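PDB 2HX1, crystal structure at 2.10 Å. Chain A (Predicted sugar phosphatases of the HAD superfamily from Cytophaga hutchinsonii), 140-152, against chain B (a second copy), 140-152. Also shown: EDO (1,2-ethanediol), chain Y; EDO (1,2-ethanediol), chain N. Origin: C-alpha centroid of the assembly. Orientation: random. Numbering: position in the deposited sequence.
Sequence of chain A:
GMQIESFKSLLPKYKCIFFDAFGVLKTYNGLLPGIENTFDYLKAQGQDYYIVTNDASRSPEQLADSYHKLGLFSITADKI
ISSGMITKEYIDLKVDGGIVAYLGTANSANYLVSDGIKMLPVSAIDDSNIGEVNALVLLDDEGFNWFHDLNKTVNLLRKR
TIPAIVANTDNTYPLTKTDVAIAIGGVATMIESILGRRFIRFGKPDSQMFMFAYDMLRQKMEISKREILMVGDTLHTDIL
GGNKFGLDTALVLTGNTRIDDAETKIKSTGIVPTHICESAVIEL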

# COMPACT_ATOMS: atom_id res chain seq x y z
N ASP A 140 12.21 20.33 6.61
CA ASP A 140 11.84 21.23 5.51
C ASP A 140 12.22 20.56 4.18
O ASP A 140 13.21 19.86 4.10
CB ASP A 140 12.56 22.58 5.69
CG ASP A 140 11.93 23.71 4.89
OD1 ASP A 140 11.94 23.65 3.66
OD2 ASP A 140 11.45 24.70 5.50
N ASP A 141 11.40 20.74 3.14
CA ASP A 141 11.71 20.20 1.81
C ASP A 141 12.86 20.95 1.12
O ASP A 141 13.54 20.40 0.24
CB ASP A 141 10.46 20.21 0.92
CG ASP A 141 9.91 21.61 0.71
OD1 ASP A 141 9.37 22.15 1.69
OD2 ASP A 141 10.00 22.16 -0.41
N GLU A 142 13.11 22.18 1.56
CA GLU A 142 14.19 22.99 0.98
C GLU A 142 15.47 22.90 1.81
O GLU A 142 15.43 22.52 2.96
CB GLU A 142 13.76 24.45 0.88
CG GLU A 142 12.69 24.66 -0.15
CD GLU A 142 12.19 26.09 -0.21
OE1 GLU A 142 12.18 26.80 0.83
OE2 GLU A 142 11.79 26.51 -1.32
N GLY A 143 16.59 23.27 1.20
CA GLY A 143 17.84 23.46 1.93
C GLY A 143 18.87 22.41 1.68
O GLY A 143 19.96 22.46 2.25
N PHE A 144 18.55 21.44 0.82
CA PHE A 144 19.48 20.38 0.52
C PHE A 144 19.30 19.83 -0.89
O PHE A 144 18.25 20.02 -1.52
CB PHE A 144 19.34 19.25 1.55
CG PHE A 144 17.99 18.60 1.57
CD1 PHE A 144 16.96 19.16 2.32
CD2 PHE A 144 17.77 17.41 0.88
CE1 PHE A 144 15.68 18.58 2.32
CE2 PHE A 144 16.54 16.80 0.87
CZ PHE A 144 15.46 17.39 1.59
N ASN A 145 20.35 19.17 -1.39
CA ASN A 145 20.35 18.56 -2.71
C ASN A 145 19.70 17.21 -2.58
O ASN A 145 20.23 16.33 -1.91
CB ASN A 145 21.76 18.39 -3.31
CG ASN A 145 21.73 17.74 -4.72
OD1 ASN A 145 21.19 16.64 -4.91
ND2 ASN A 145 22.35 18.42 -5.69
N TRP A 146 18.56 17.05 -3.25
CA TRP A 146 17.75 15.84 -3.09
C TRP A 146 18.42 14.59 -3.64
O TRP A 146 18.29 13.53 -3.07
CB TRP A 146 16.39 15.99 -3.79
CG TRP A 146 15.32 16.74 -3.01
CD1 TRP A 146 15.50 17.63 -1.99
CD2 TRP A 146 13.91 16.70 -3.25
NE1 TRP A 146 14.28 18.13 -1.56
CE2 TRP A 146 13.29 17.57 -2.32
CE3 TRP A 146 13.11 16.00 -4.14
CZ2 TRP A 146 11.91 17.76 -2.27
CZ3 TRP A 146 11.73 16.19 -4.10
CH2 TRP A 146 11.15 17.05 -3.16
N PHE A 147 19.09 14.70 -4.77
CA PHE A 147 19.76 13.54 -5.36
C PHE A 147 20.81 13.01 -4.42
O PHE A 147 20.87 11.78 -4.14
CB PHE A 147 20.38 13.90 -6.71
CG PHE A 147 21.29 12.84 -7.28
CD1 PHE A 147 20.79 11.69 -7.85
CD2 PHE A 147 22.69 13.04 -7.32
CE1 PHE A 147 21.64 10.73 -8.43
CE2 PHE A 147 23.54 12.10 -7.89
CZ PHE A 147 23.02 10.95 -8.46
N HIS A 148 21.62 13.93 -3.90
CA HIS A 148 22.66 13.59 -2.94
C HIS A 148 22.12 13.06 -1.62
O HIS A 148 22.48 11.98 -1.15
CB HIS A 148 23.57 14.80 -2.68
CG HIS A 148 24.42 15.17 -3.86
ND1 HIS A 148 24.96 16.43 -4.01
CD2 HIS A 148 24.80 14.46 -4.94
CE1 HIS A 148 25.64 16.47 -5.15
NE2 HIS A 148 25.55 15.29 -5.74
N ASP A 149 21.20 13.81 -1.04
CA ASP A 149 20.83 13.59 0.37
C ASP A 149 19.65 12.68 0.61
O ASP A 149 19.54 12.13 1.70
CB ASP A 149 20.67 14.94 1.05
CG ASP A 149 21.98 15.71 1.08
OD1 ASP A 149 23.03 15.06 0.79
OD2 ASP A 149 21.99 16.92 1.40
N LEU A 150 18.79 12.48 -0.37
CA LEU A 150 17.80 11.40 -0.27
C LEU A 150 18.47 10.03 -0.35
O LEU A 150 18.13 9.10 0.41
CB LEU A 150 16.73 11.49 -1.36
CG LEU A 150 15.90 12.77 -1.17
CD1 LEU A 150 14.80 12.83 -2.18
CD2 LEU A 150 15.34 12.89 0.27
N ASN A 151 19.38 9.90 -1.30
CA ASN A 151 20.27 8.75 -1.34
C ASN A 151 21.03 8.56 -0.05
O ASN A 151 21.03 7.45 0.50
CB ASN A 151 21.21 8.81 -2.54
CG ASN A 151 20.57 8.26 -3.79
OD1 ASN A 151 20.24 7.07 -3.86
ND2 ASN A 151 20.42 9.11 -4.82
N LYS A 152 21.66 9.62 0.47
CA LYS A 152 22.40 9.46 1.75
C LYS A 152 21.47 9.07 2.90
O LYS A 152 21.86 8.33 3.77
CB LYS A 152 23.15 10.75 2.16
CG LYS A 152 24.50 10.97 1.49
CD LYS A 152 25.27 12.20 2.10
CE LYS A 152 26.77 11.88 2.33
NZ LYS A 152 27.68 13.08 2.49
C1 EDO Y . 21.30 13.96 -10.72
O1 EDO Y . 21.54 15.22 -10.06
C2 EDO Y . 22.65 13.34 -11.01
O2 EDO Y . 23.07 13.68 -12.32
C1 EDO N . 9.12 27.41 1.60
O1 EDO N . 8.17 26.70 0.80
C2 EDO N . 9.56 26.54 2.77
O2 EDO N . 9.31 25.14 2.50
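Chain B, residues 140-152: DDEGFNWFHDLNK

Chain B meets chain A as a near-symmetric, aromatic-centred contact in which two helix starts cross almost at right angles and each copy buries its tryptophan in the other, with water rather than direct hydrogen bonds joining the polar groups. In chain B, as in chain A, residues 140-145 form a loop and a helix begins at Trp146; the two helix axes approach to 10.0 Å, with their N-to-C directions 88° apart. The backbones come nearest at the tryptophans, where the CA atoms of Trp146(A) and Trp146(B) lie 5.7 Å apart and their CB atoms 3.7 Å.

From this centre each indole reaches into the partner helix as a knob. Trp146(B) sits among Trp146(A), Phe147(A), Leu150(A) and Asn151(A): Phe147(A) CA and CB lie over its face, and Leu150(A) CD1 touches its edge, 4.1 Å from Trp146(B) CE3. In return, Phe147(B) turns its ring edge to the face of Trp146(A), with Phe147(B) CD1 3.6 Å from Trp146(A) CE2, while Leu150(B) CD1 packs 4.0 Å from Trp146(A) CE3. The phenyl of Phe147(B), with chi1 in t, extends onward to the loop of chain A, placing its CZ 3.8 Å from Glu142(A) CG.

Each indole is also held by its own chain: Trp146(B) NE1 donates to Asp141(B) O at 2.9 Å, so the buried nitrogen is satisfied without help from the partner. Asn145(B) caps its helix, its OD1 accepting from His148(B) N at 3.2 Å. That same OD1 takes a hydrogen bond from a water that accepts from Trp146(A) N, extending the cap across the interface. Another water links Asp141(A) OD2 to Asn151(B) ND2, and both bridges recur with the chains exchanged.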

# COMPACT_ATOMS: atom_id res chain seq x y z
N ASP B 140 16.57 7.44 -16.52
CA ASP B 140 17.78 7.30 -15.69
C ASP B 140 17.62 8.18 -14.45
O ASP B 140 16.98 9.23 -14.54
CB ASP B 140 19.00 7.71 -16.52
CG ASP B 140 20.32 7.28 -15.90
OD1 ASP B 140 20.55 7.46 -14.69
OD2 ASP B 140 21.16 6.77 -16.66
N ASP B 141 18.14 7.72 -13.30
CA ASP B 141 18.09 8.46 -12.04
C ASP B 141 19.01 9.70 -12.04
O ASP B 141 18.83 10.61 -11.22
CB ASP B 141 18.38 7.55 -10.82
CG ASP B 141 19.76 6.84 -10.91
OD1 ASP B 141 19.87 5.85 -11.67
OD2 ASP B 141 20.72 7.24 -10.20
N GLU B 142 19.98 9.71 -12.95
CA GLU B 142 20.93 10.79 -13.09
C GLU B 142 20.61 11.70 -14.27
O GLU B 142 19.93 11.28 -15.22
CB GLU B 142 22.33 10.21 -13.31
CG GLU B 142 22.91 9.54 -12.07
CD GLU B 142 24.29 8.89 -12.30
OE1 GLU B 142 24.93 9.15 -13.35
OE2 GLU B 142 24.73 8.11 -11.41
N GLY B 143 21.10 12.93 -14.22
CA GLY B 143 20.97 13.85 -15.33
C GLY B 143 20.03 15.02 -15.10
O GLY B 143 19.85 15.81 -16.01
N PHE B 144 19.45 15.14 -13.92
CA PHE B 144 18.50 16.21 -13.65
C PHE B 144 18.46 16.57 -12.15
O PHE B 144 18.87 15.79 -11.30
CB PHE B 144 17.11 15.76 -14.16
CG PHE B 144 16.60 14.54 -13.48
CD1 PHE B 144 16.92 13.27 -13.94
CD2 PHE B 144 15.79 14.64 -12.33
CE1 PHE B 144 16.44 12.11 -13.28
CE2 PHE B 144 15.30 13.48 -11.69
CZ PHE B 144 15.64 12.23 -12.17
N ASN B 145 17.97 17.77 -11.87
CA ASN B 145 17.85 18.31 -10.53
C ASN B 145 16.56 17.73 -9.96
O ASN B 145 15.49 18.04 -10.45
CB ASN B 145 17.79 19.87 -10.64
CG ASN B 145 17.63 20.57 -9.31
OD1 ASN B 145 17.06 20.03 -8.35
ND2 ASN B 145 18.13 21.81 -9.23
N TRP B 146 16.68 16.89 -8.94
CA TRP B 146 15.54 16.19 -8.36
C TRP B 146 14.52 17.12 -7.70
O TRP B 146 13.32 16.95 -7.90
CB TRP B 146 16.04 15.17 -7.34
CG TRP B 146 16.56 13.88 -7.93
CD1 TRP B 146 17.19 13.70 -9.13
CD2 TRP B 146 16.59 12.61 -7.28
NE1 TRP B 146 17.57 12.39 -9.29
CE2 TRP B 146 17.20 11.70 -8.16
CE3 TRP B 146 16.13 12.15 -6.04
CZ2 TRP B 146 17.35 10.35 -7.84
CZ3 TRP B 146 16.29 10.83 -5.73
CH2 TRP B 146 16.89 9.94 -6.62
N PHE B 147 14.98 18.09 -6.91
CA PHE B 147 14.07 19.00 -6.21
C PHE B 147 13.21 19.72 -7.23
O PHE B 147 12.00 19.78 -7.10
CB PHE B 147 14.85 20.03 -5.39
CG PHE B 147 14.01 21.10 -4.79
CD1 PHE B 147 13.27 20.87 -3.65
CD2 PHE B 147 13.99 22.38 -5.34
CE1 PHE B 147 12.49 21.87 -3.08
CE2 PHE B 147 13.20 23.37 -4.79
CZ PHE B 147 12.46 23.12 -3.65
N HIS B 148 13.87 20.23 -8.25
CA HIS B 148 13.23 20.99 -9.33
C HIS B 148 12.29 20.11 -10.18
O HIS B 148 11.12 20.42 -10.38
CB HIS B 148 14.35 21.59 -10.21
CG HIS B 148 13.90 22.65 -11.15
ND1 HIS B 148 13.63 22.41 -12.48
CD2 HIS B 148 13.72 23.98 -10.97
CE1 HIS B 148 13.28 23.54 -13.07
NE2 HIS B 148 13.31 24.51 -12.18
N ASP B 149 12.81 18.98 -10.62
CA ASP B 149 12.14 18.18 -11.64
C ASP B 149 11.19 17.09 -11.10
O ASP B 149 10.26 16.69 -11.83
CB ASP B 149 13.20 17.62 -12.61
CG ASP B 149 13.90 18.74 -13.40
OD1 ASP B 149 13.32 19.84 -13.50
OD2 ASP B 149 15.01 18.53 -13.94
N LEU B 150 11.35 16.64 -9.85
CA LEU B 150 10.34 15.74 -9.28
C LEU B 150 9.07 16.51 -8.96
O LEU B 150 7.96 16.07 -9.28
CB LEU B 150 10.85 14.98 -8.05
CG LEU B 150 12.06 14.09 -8.37
CD1 LEU B 150 12.55 13.39 -7.09
CD2 LEU B 150 11.68 13.06 -9.43
N ASN B 151 9.27 17.68 -8.38
CA ASN B 151 8.22 18.67 -8.29
C ASN B 151 7.56 18.97 -9.62
O ASN B 151 6.33 18.84 -9.75
CB ASN B 151 8.75 19.94 -7.60
CG ASN B 151 8.77 19.77 -6.09
OD1 ASN B 151 7.73 19.57 -5.48
ND2 ASN B 151 9.95 19.75 -5.49
N LYS B 152 8.33 19.29 -10.64
CA LYS B 152 7.70 19.57 -11.96
C LYS B 152 6.95 18.36 -12.54
O LYS B 152 5.88 18.51 -13.13
CB LYS B 152 8.72 20.11 -12.95
CG LYS B 152 9.14 21.57 -12.69
CD LYS B 152 10.15 22.06 -13.73
CE LYS B 152 9.49 22.43 -15.03
NZ LYS B 152 8.71 23.69 -14.91
O HOH W 1 9.41 20.56 -2.63
O HOH W 2 19.36 17.08 -7.37
O HOH W 3 18.10 18.62 -5.86
O HOH W 4 20.09 7.60 -7.38